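Local coordinates for uncharacterized protein YhfS (Escherichia coli, PDB 4J8L) that is of unknown function but carries covalently attached pyridoxal 5'-phosphate and may have cysteine synthase-like activity, at residues 210-213 against 214-218; 258-262 against 263-267; 287-290 against 291-295. One frame throughout, in Å; residues are numbered along the deposited sequence.

In the fold
The three contacts come one after another along the chain. Contact 1 lies wholly in helix 210-219, which follows strand 203-208 of the seven-stranded mixed sheet, in the part related to class I and II aminotransferases. Contact 2 is the end of the long helix 229-261 and the loop that leads to strand 268-275 of the four-stranded antiparallel sheet. Contact 3 is the start of helix 290-299, just after strand 279-285 of that sheet. The centres of contacts 2 and 3 are about 17 Å apart, and both belong to the YhfS-like C-terminal part. Contact 1 lies across the chain's centre, about 51 Å from contact 2 and 49 Å from contact 3, centre to centre, consistent with the two-domain build.

Contact 1: 210-213 against 214-218; sequences ADVI and NRIRA
Arg215 folds back along the helix over Asp211 and Val212. Its CB sits 3.5 Å from Val212 O, and CG comes 3.3 Å from Asp211 O. CG stands anti to its own carbonyl carbon (chi1 -72°), which sends the chain back toward the preceding turn. A bend at chi3 then brings the guanidinium round, with Asp211 O and Val212 CA over one of its faces, both offset toward the rim. Arg215 NE and CZ pass Asp211 O, and Arg215 NH1 comes 3.6 Å from that oxygen; the Asp211 carboxylate lies beyond salt-bridge range. Arg215 NH2 rests 3.8 Å from Val212 CG2. The hydrogen bond of this NH2 goes to Ala85 O. These contacts belong to the first turns of helix 210-219, which packs against helix 74-86 and strands 67-72 and 203-208 of the large mixed sheet. The backbone runs in regular i to i+4 bonds, the Arg217 N to Ile213 O bond being 2.8 Å long and nearly straight at 167°. On the buried side, Ile216 CD1 lies 4.4 Å from both Val212 CG1 and Ile213 CD1. Val212 and Ile216 also lean on Ala85, while Ile213 reaches Ala67, Ala69 and Val206.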
# COMPACT_ATOMS: atom_id res chain seq x y z
N ALA A 210 -13.97 15.25 -5.45
CA ALA A 210 -14.82 15.07 -6.62
C ALA A 210 -14.26 15.69 -7.90
O ALA A 210 -14.38 15.10 -8.98
CB ALA A 210 -16.23 15.60 -6.34
N ASP A 211 -13.67 16.88 -7.81
CA ASP A 211 -13.14 17.50 -9.02
C ASP A 211 -12.05 16.62 -9.66
O ASP A 211 -12.01 16.45 -10.87
CB ASP A 211 -12.71 18.96 -8.82
CG ASP A 211 -11.62 19.14 -7.78
OD1 ASP A 211 -11.22 18.18 -7.10
OD2 ASP A 211 -11.15 20.29 -7.63
N VAL A 212 -11.21 16.02 -8.83
CA VAL A 212 -10.19 15.12 -9.35
C VAL A 212 -10.78 13.82 -9.90
O VAL A 212 -10.46 13.41 -11.02
CB VAL A 212 -9.14 14.76 -8.28
CG1 VAL A 212 -8.10 13.81 -8.86
CG2 VAL A 212 -8.50 16.02 -7.74
N ILE A 213 -11.65 13.18 -9.13
CA ILE A 213 -12.28 11.93 -9.55
C ILE A 213 -13.08 12.13 -10.84
O ILE A 213 -13.04 11.27 -11.73
CB ILE A 213 -13.20 11.37 -8.45
CG1 ILE A 213 -12.38 11.08 -7.19
CG2 ILE A 213 -13.92 10.09 -8.92
CD1 ILE A 213 -11.21 10.14 -7.41
N ASN A 214 -13.79 13.25 -10.95
CA ASN A 214 -14.55 13.54 -12.16
C ASN A 214 -13.64 13.66 -13.38
O ASN A 214 -13.99 13.21 -14.47
CB ASN A 214 -15.40 14.81 -12.00
CG ASN A 214 -16.60 14.61 -11.10
OD1 ASN A 214 -17.06 13.49 -10.90
ND2 ASN A 214 -17.12 15.71 -10.57
N ARG A 215 -12.46 14.26 -13.19
CA ARG A 215 -11.52 14.36 -14.30
C ARG A 215 -11.03 12.99 -14.73
O ARG A 215 -10.82 12.73 -15.91
CB ARG A 215 -10.34 15.28 -13.96
CG ARG A 215 -10.72 16.75 -13.90
CD ARG A 215 -9.51 17.68 -14.04
NE ARG A 215 -8.63 17.63 -12.88
CZ ARG A 215 -8.80 18.37 -11.79
NH1 ARG A 215 -9.83 19.21 -11.71
NH2 ARG A 215 -7.95 18.27 -10.78
N ILE A 216 -10.86 12.10 -13.75
CA ILE A 216 -10.46 10.74 -14.06
C ILE A 216 -11.57 10.01 -14.82
O ILE A 216 -11.33 9.42 -15.87
CB ILE A 216 -10.10 9.97 -12.78
CG1 ILE A 216 -8.84 10.56 -12.14
CG2 ILE A 216 -9.93 8.48 -13.07
CD1 ILE A 216 -8.45 9.91 -10.83
N ARG A 217 -12.79 10.08 -14.30
CA ARG A 217 -13.90 9.38 -14.95
C ARG A 217 -14.12 9.84 -16.40
O ARG A 217 -14.46 9.03 -17.26
CB ARG A 217 -15.20 9.52 -14.13
CG ARG A 217 -15.21 8.67 -12.86
CD ARG A 217 -15.34 7.16 -13.17
NE ARG A 217 -16.42 6.92 -14.12
CZ ARG A 217 -16.51 5.86 -14.92
NH1 ARG A 217 -15.58 4.91 -14.89
NH2 ARG A 217 -17.53 5.76 -15.76
N ALA A 218 -13.86 11.12 -16.66
CA ALA A 218 -14.04 11.66 -18.01
C ALA A 218 -13.10 11.04 -19.04
O ALA A 218 -13.40 11.07 -20.24
CB ALA A 218 -13.90 13.20 -18.00

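Contact 2: 258-262 against 263-267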
# COMPACT_ATOMS: atom_id res chain seq x y z
N ALA A 258 9.56 -10.27 19.27
CA ALA A 258 9.92 -10.46 20.68
C ALA A 258 10.65 -11.79 20.90
O ALA A 258 11.65 -11.84 21.63
CB ALA A 258 8.68 -10.38 21.56
N LEU A 259 10.15 -12.85 20.28
CA LEU A 259 10.78 -14.16 20.41
C LEU A 259 12.21 -14.15 19.86
O LEU A 259 13.12 -14.68 20.49
CB LEU A 259 9.95 -15.24 19.71
CG LEU A 259 8.63 -15.61 20.39
CD1 LEU A 259 7.72 -16.37 19.43
CD2 LEU A 259 8.91 -16.43 21.65
N LEU A 260 12.40 -13.53 18.70
CA LEU A 260 13.73 -13.46 18.10
C LEU A 260 14.67 -12.62 18.95
O LEU A 260 15.82 -12.99 19.17
CB LEU A 260 13.66 -12.89 16.68
CG LEU A 260 13.00 -13.81 15.66
CD1 LEU A 260 12.82 -13.10 14.32
CD2 LEU A 260 13.81 -15.09 15.51
N ASN A 261 14.17 -11.49 19.44
CA ASN A 261 14.97 -10.63 20.32
C ASN A 261 15.30 -11.31 21.64
O ASN A 261 16.27 -10.95 22.31
CB ASN A 261 14.26 -9.30 20.56
CG ASN A 261 14.45 -8.32 19.42
OD1 ASN A 261 15.36 -8.47 18.61
ND2 ASN A 261 13.59 -7.31 19.35
N GLY A 262 14.49 -12.29 22.02
CA GLY A 262 14.70 -13.04 23.24
C GLY A 262 15.66 -14.20 23.06
O GLY A 262 15.97 -14.91 24.01
N GLY A 263 16.12 -14.40 21.83
CA GLY A 263 17.13 -15.40 21.55
C GLY A 263 16.60 -16.77 21.15
O GLY A 263 17.28 -17.77 21.33
N ALA A 264 15.39 -16.80 20.61
CA ALA A 264 14.77 -18.06 20.18
C ALA A 264 15.59 -18.77 19.11
O ALA A 264 15.54 -20.00 18.99
CB ALA A 264 13.33 -17.82 19.69
N VAL A 265 16.33 -18.01 18.31
CA VAL A 265 17.15 -18.58 17.25
C VAL A 265 18.57 -18.05 17.38
O VAL A 265 18.86 -16.94 16.94
CB VAL A 265 16.59 -18.23 15.86
CG1 VAL A 265 17.42 -18.86 14.77
CG2 VAL A 265 15.13 -18.69 15.74
N PRO A 266 19.46 -18.83 18.01
CA PRO A 266 20.84 -18.38 18.29
C PRO A 266 21.58 -17.90 17.05
O PRO A 266 22.43 -17.02 17.15
CB PRO A 266 21.51 -19.65 18.83
CG PRO A 266 20.39 -20.44 19.41
CD PRO A 266 19.21 -20.19 18.51
N GLU A 267 21.26 -18.46 15.89
CA GLU A 267 21.94 -18.10 14.65
C GLU A 267 21.52 -16.73 14.12
O GLU A 267 22.12 -16.21 13.17
CB GLU A 267 21.73 -19.19 13.58
CG GLU A 267 22.32 -20.55 13.91
CD GLU A 267 21.41 -21.42 14.76
OE1 GLU A 267 20.29 -20.98 15.12
OE2 GLU A 267 21.81 -22.57 15.05
O HOH W 1 16.76 -15.31 18.16
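Leu260 and Val265 make the close apolar part of this turn. Their side chains lie side by side and point the same way, with Leu260 CD2 3.8 Å from Val265 CG2. Val265 CG2 is anti to its carbonyl carbon and CG1 anti to its backbone N (chi1 -178°), an arrangement that presents CG2 to the leucine. Both residues are buried. Leu260 also packs on Leu281 and Val283 of strand 279-285, and Val265 on Leu351 and Ile358 of helix 347-360. Ala264 adds to the tight part, its CB 3.2 Å from Leu259 O. Between them the chain ends helix 229-261 in a Schellman motif. Ala264 N bonds back to Leu259 O at 3.1 Å, and Gly263 N to Leu260 O at 3.0 Å, from above that carbonyl's plane. Gly263 has a positive phi of 92°, where a CB would clash with Gly262 O, so the position calls for glycine. The exposed Gly262 and Gly263 form the looser, solvent side. One water also ties the turn together: it accepts from Val265 N at 2.7 Å and is within donating range of Leu260 O and Val265 O. Ala264 O is bonded by Arg355 NH2.

Contact 3: 287-290 against 291-295; sequences QPIA and ARVLE
Ile289 holds the N-cap position of helix 290-299 and packs on Arg292 and Val293 of its first turn. Just before it, Pro288 is the centre of an inverse gamma turn, closed by Ile289 N bonding to Gln287 O. The apolar contacts come from both branches of Ile289. Its CG1 lies between the backbone N and the carbonyl carbon (chi1 58°), and from there Ile289 CD1 reaches Val293 CG2 at 3.7 Å. The other branch, Ile289 CG2, sits over one face of the guanidinium, offset toward the rim and 3.6 Å from Arg292 NH2. The Ile289 and Arg292 side chains cross at about a right angle. Ile361 touches both. An alanine here would probably leave Val293 CG2 without this neighbour and uncover one face of the Arg292 guanidinium, which would then rest mainly on its polar bonds. Among the direct polar bonds, Val293 N to Ile289 O (2.8 Å) and Leu294 N to Ala290 O (2.9 Å) open the helix. Arg292 NH2 also bonds to Pro288 O at 2.9 Å, approaching from above the carbonyl plane, with an N-H...O angle of 143°. Two waters complete the turn, each giving a weak bond to Pro288 O. One accepts from Ala291 N. The second, in the guanidinium plane at its edge, accepts from Arg292 N at 3.1 Å and from Arg292 NE at 2.7 Å.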
# COMPACT_ATOMS: atom_id res chain seq x y z
N GLN A 287 26.06 -15.47 10.37
CA GLN A 287 26.83 -15.97 9.25
C GLN A 287 26.08 -15.68 7.96
O GLN A 287 24.85 -15.53 7.97
CB GLN A 287 27.07 -17.48 9.40
CG GLN A 287 27.69 -17.88 10.72
CD GLN A 287 29.13 -17.45 10.82
OE1 GLN A 287 29.85 -17.40 9.82
NE2 GLN A 287 29.57 -17.12 12.04
N PRO A 288 26.81 -15.59 6.84
CA PRO A 288 26.20 -15.25 5.54
C PRO A 288 25.46 -16.44 4.93
O PRO A 288 25.90 -17.00 3.93
CB PRO A 288 27.41 -14.88 4.68
CG PRO A 288 28.56 -15.65 5.28
CD PRO A 288 28.29 -15.62 6.76
N ILE A 289 24.33 -16.78 5.54
CA ILE A 289 23.57 -17.97 5.15
C ILE A 289 22.19 -17.62 4.59
O ILE A 289 21.35 -18.50 4.43
CB ILE A 289 23.36 -18.91 6.36
CG1 ILE A 289 22.64 -18.17 7.49
CG2 ILE A 289 24.70 -19.45 6.84
CD1 ILE A 289 22.19 -19.06 8.64
N ALA A 290 21.97 -16.34 4.28
CA ALA A 290 20.64 -15.88 3.91
C ALA A 290 20.09 -16.61 2.69
O ALA A 290 18.94 -17.06 2.71
CB ALA A 290 20.64 -14.38 3.66
N ALA A 291 20.90 -16.74 1.65
CA ALA A 291 20.44 -17.39 0.43
C ALA A 291 20.10 -18.86 0.67
O ALA A 291 19.07 -19.35 0.21
CB ALA A 291 21.46 -17.25 -0.67
N ARG A 292 20.96 -19.55 1.42
CA ARG A 292 20.70 -20.95 1.77
C ARG A 292 19.44 -21.09 2.63
O ARG A 292 18.66 -22.02 2.42
CB ARG A 292 21.90 -21.58 2.47
CG ARG A 292 23.04 -21.89 1.52
CD ARG A 292 24.30 -22.20 2.28
NE ARG A 292 25.00 -20.99 2.70
CZ ARG A 292 26.03 -20.98 3.54
NH1 ARG A 292 26.46 -22.13 4.06
NH2 ARG A 292 26.63 -19.84 3.86
N VAL A 293 19.22 -20.18 3.57
CA VAL A 293 18.03 -20.24 4.41
C VAL A 293 16.78 -20.05 3.56
O VAL A 293 15.78 -20.74 3.74
CB VAL A 293 18.07 -19.20 5.55
CG1 VAL A 293 16.69 -19.05 6.20
CG2 VAL A 293 19.14 -19.59 6.59
N LEU A 294 16.85 -19.13 2.60
CA LEU A 294 15.69 -18.88 1.73
C LEU A 294 15.36 -20.11 0.91
O LEU A 294 14.18 -20.44 0.73
CB LEU A 294 15.94 -17.67 0.82
CG LEU A 294 15.99 -16.32 1.53
CD1 LEU A 294 16.26 -15.19 0.53
CD2 LEU A 294 14.71 -16.06 2.32
N GLU A 295 16.38 -20.80 0.42
CA GLU A 295 16.19 -22.03 -0.35
C GLU A 295 15.53 -23.11 0.50
O GLU A 295 14.56 -23.76 0.07
CB GLU A 295 17.51 -22.53 -0.93
CG GLU A 295 17.36 -23.81 -1.75
CD GLU A 295 18.68 -24.31 -2.32
OE1 GLU A 295 18.74 -25.50 -2.71
OE2 GLU A 295 19.64 -23.51 -2.39
O HOH W 2 23.74 -15.80 1.67
O HOH W 3 23.88 -18.63 1.87